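PDB 3CVG: putative metal binding protein from Coccidioides immitis, which is of unconfirmed function but probably binds a metal ion or another small ligand, as members of the periplasmic-binding-protein superfamily do. Local coordinates for residues F271-G275 against Q276-S280. Numbering follows the deposited sequence.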
ATOM      1  N   PHE A 271     -12.964   0.613  -9.922  1.00 35.41           N
ATOM      2  CA  PHE A 271     -11.737  -0.061 -10.342  1.00 35.67           C
ATOM      3  C   PHE A 271     -11.679  -1.454  -9.740  1.00 36.72           C
ATOM      4  O   PHE A 271     -11.617  -1.614  -8.518  1.00 36.27           O
ATOM      5  CB  PHE A 271     -10.509   0.735  -9.917  1.00 35.88           C
ATOM      6  CG  PHE A 271      -9.225   0.178 -10.444  1.00 37.05           C
ATOM      7  CD1 PHE A 271      -9.061  -0.044 -11.809  1.00 37.01           C
ATOM      8  CD2 PHE A 271      -8.176  -0.123  -9.582  1.00 37.49           C
ATOM      9  CE1 PHE A 271      -7.867  -0.559 -12.308  1.00 37.41           C
ATOM     10  CE2 PHE A 271      -6.977  -0.638 -10.072  1.00 39.10           C
ATOM     11  CZ  PHE A 271      -6.824  -0.858 -11.436  1.00 37.57           C
ATOM     12  N   LYS A 272     -11.677  -2.461 -10.604  1.00 36.38           N
ATOM     13  CA  LYS A 272     -11.679  -3.838 -10.143  1.00 36.35           C
ATOM     14  C   LYS A 272     -10.489  -4.699 -10.527  1.00 34.93           C
ATOM     15  O   LYS A 272      -9.738  -4.383 -11.448  1.00 35.16           O
ATOM     16  CB  LYS A 272     -12.943  -4.531 -10.636  1.00 36.46           C
ATOM     17  CG  LYS A 272     -14.231  -3.968 -10.081  1.00 36.83           C
ATOM     18  CD  LYS A 272     -15.378  -4.884 -10.439  1.00 37.66           C
ATOM     19  CE  LYS A 272     -16.558  -4.699  -9.510  1.00 38.10           C
ATOM     20  NZ  LYS A 272     -17.563  -5.783  -9.701  1.00 38.96           N
ATOM     21  N   LYS A 273     -10.336  -5.796  -9.793  1.00 34.95           N
ATOM     22  CA  LYS A 273      -9.290  -6.777 -10.044  1.00 34.67           C
ATOM     23  C   LYS A 273      -9.839  -8.127  -9.604  1.00 33.65           C
ATOM     24  O   LYS A 273     -10.290  -8.293  -8.468  1.00 31.63           O
ATOM     25  CB  LYS A 273      -8.004  -6.447  -9.283  1.00 36.76           C
ATOM     26  CG  LYS A 273      -6.815  -6.294 -10.214  1.00 38.91           C
ATOM     27  CD  LYS A 273      -5.510  -6.108  -9.462  1.00 40.33           C
ATOM     28  CE  LYS A 273      -4.489  -5.372 -10.322  1.00 39.33           C
ATOM     29  NZ  LYS A 273      -4.257  -6.027 -11.644  1.00 41.76           N
ATOM     30  N   ASP A 274      -9.801  -9.086 -10.522  1.00 32.90           N
ATOM     31  CA  ASP A 274     -10.331 -10.417 -10.275  1.00 31.95           C
ATOM     32  C   ASP A 274     -11.798 -10.300  -9.886  1.00 30.63           C
ATOM     33  O   ASP A 274     -12.293 -11.045  -9.041  1.00 30.73           O
ATOM     34  CB  ASP A 274      -9.568 -11.138  -9.161  1.00 32.52           C
ATOM     35  CG  ASP A 274      -9.761 -12.640  -9.225  1.00 33.27           C
ATOM     36  OD1 ASP A 274      -9.565 -13.336  -8.206  1.00 35.72           O
ATOM     37  OD2 ASP A 274     -10.103 -13.125 -10.322  1.00 32.45           O
ATOM     38  N   GLY A 275     -12.485  -9.342 -10.501  1.00 31.34           N
ATOM     39  CA  GLY A 275     -13.898  -9.139 -10.228  1.00 33.29           C
ATOM     40  C   GLY A 275     -14.251  -8.541  -8.875  1.00 33.62           C
ATOM     41  O   GLY A 275     -15.401  -8.624  -8.445  1.00 35.95           O
ATOM     42  N   GLN A 276     -13.279  -7.935  -8.202  1.00 33.16           N
ATOM     43  CA  GLN A 276     -13.529  -7.332  -6.892  1.00 33.37           C
ATOM     44  C   GLN A 276     -13.097  -5.874  -6.883  1.00 31.69           C
ATOM     45  O   GLN A 276     -12.120  -5.509  -7.540  1.00 31.07           O
ATOM     46  CB  GLN A 276     -12.736  -8.059  -5.795  1.00 33.84           C
ATOM     47  CG  GLN A 276     -13.083  -9.520  -5.579  1.00 37.87           C
ATOM     48  CD  GLN A 276     -14.497  -9.719  -5.095  1.00 40.13           C
ATOM     49  OE1 GLN A 276     -14.973  -8.999  -4.213  1.00 43.17           O
ATOM     50  NE2 GLN A 276     -15.177 -10.709  -5.655  1.00 41.79           N
ATOM     51  N   GLN A 277     -13.817  -5.039  -6.138  1.00 31.37           N
ATOM     52  CA  GLN A 277     -13.429  -3.637  -6.034  1.00 30.58           C
ATOM     53  C   GLN A 277     -12.105  -3.694  -5.289  1.00 29.08           C
ATOM     54  O   GLN A 277     -12.041  -4.227  -4.181  1.00 30.46           O
ATOM     55  CB  GLN A 277     -14.440  -2.831  -5.216  1.00 30.43           C
ATOM     56  CG  GLN A 277     -14.010  -1.378  -5.006  1.00 32.64           C
ATOM     57  CD  GLN A 277     -15.023  -0.568  -4.212  1.00 35.55           C
ATOM     58  OE1 GLN A 277     -15.323  -0.880  -3.064  1.00 37.30           O
ATOM     59  NE2 GLN A 277     -15.552   0.480  -4.827  1.00 37.30           N
ATOM     60  N   LEU A 278     -11.056  -3.159  -5.894  1.00 29.37           N
ATOM     61  CA  LEU A 278      -9.737  -3.193  -5.277  1.00 29.36           C
ATOM     62  C   LEU A 278      -9.579  -2.297  -4.053  1.00 29.71           C
ATOM     63  O   LEU A 278      -9.197  -2.764  -2.979  1.00 27.85           O
ATOM     64  CB  LEU A 278      -8.673  -2.829  -6.313  1.00 29.71           C
ATOM     65  CG  LEU A 278      -7.233  -2.768  -5.802  1.00 31.62           C
ATOM     66  CD1 LEU A 278      -6.881  -4.060  -5.079  1.00 30.44           C
ATOM     67  CD2 LEU A 278      -6.300  -2.523  -6.968  1.00 31.71           C
ATOM     68  N   TYR A 279      -9.882  -1.012  -4.223  1.00 28.04           N
ATOM     69  CA  TYR A 279      -9.748  -0.032  -3.152  1.00 26.50           C
ATOM     70  C   TYR A 279     -11.079   0.579  -2.722  1.00 27.64           C
ATOM     71  O   TYR A 279     -12.045   0.605  -3.488  1.00 28.21           O
ATOM     72  CB  TYR A 279      -8.846   1.120  -3.599  1.00 26.30           C
ATOM     73  CG  TYR A 279      -7.494   0.734  -4.144  1.00 26.81           C
ATOM     74  CD1 TYR A 279      -7.152   1.020  -5.467  1.00 28.12           C
ATOM     75  CD2 TYR A 279      -6.537   0.131  -3.333  1.00 26.07           C
ATOM     76  CE1 TYR A 279      -5.886   0.721  -5.966  1.00 27.97           C
ATOM     77  CE2 TYR A 279      -5.262  -0.174  -3.824  1.00 26.91           C
ATOM     78  CZ  TYR A 279      -4.946   0.125  -5.139  1.00 27.58           C
ATOM     79  OH  TYR A 279      -3.688  -0.147  -5.629  1.00 26.54           O
ATOM     80  N   SER A 280     -11.121   1.081  -1.494  1.00 26.85           N
ATOM     81  CA  SER A 280     -12.321   1.732  -0.995  1.00 26.78           C
ATOM     82  C   SER A 280     -12.173   3.221  -1.270  1.00 27.45           C
ATOM     83  O   SER A 280     -11.063   3.760  -1.263  1.00 26.79           O
ATOM     84  CB  SER A 280     -12.494   1.511   0.509  1.00 28.02           C
ATOM     85  OG  SER A 280     -12.828   0.167   0.800  1.00 29.99           O
TER
HETATM   86  O   HOH W   1     -10.987   0.111  -6.469  1.00 25.01           O
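The carbonyl oxygen of Phe-271 is gripped by Leu-278 N and a water: Leu-278 N lies 3.1 Å from Phe-271 O, its nearly straight bond (171° at the hydrogen) running in the carbonyl plane. The water, 2.8 Å from Phe-271 O, probably donates to it. The same water accepts from Tyr-279 N at 2.7 Å, so Phe-271 O is linked to two successive amides, directly to Leu-278 N and through the water to Tyr-279 N. Nearer the turn, Lys-273 N donates to Gln-276 O at 2.9 Å, while the CA of Lys-272 makes a CA-H...O contact with this oxygen. The return bond, Gln-276 N to Lys-273 O, is 3.0 Å long, but its donor stands 64° above the carbonyl plane. Together these bonds build a beta hairpin with a two-residue loop: Lys-273 and Gln-276 form the hydrogen-bonded antiparallel pair that closes a type I' turn, with Asp-274 and Gly-275 at its corners, both at positive phi. Arg-213 and Arg-216 hold the Asp-274 carboxylate by salt bridges, tying the turn to helix 213-216, and strand 276-281 pairs antiparallel with strand 100-111 through backbone bonds between Ser-280 and Arg-104. Lys-272 and Gln-277, the next, non-hydrogen-bonded pair, send their side chains apart; Gln-277 NE2 hydrogen-bonds Glu-269 O. On the apolar side, Phe-271 and Leu-278 lie alongside one another. The Phe-271 ring brings CE2 to 3.7 Å from Leu-278 CD2, its CG being trans to the backbone N (chi1 -174°). Leu-278 CG covers the middle of one Tyr-279 face, 3.5 Å from its plane. An edge of the Phe-271 ring approaches the tyrosine directly, Phe-271 CD2 to Tyr-279 CE1 being 4.4 Å. Beyond them, Leu-34 touches both rings, and Tyr-279 OH hydrogen-bonds Ser-32 OG.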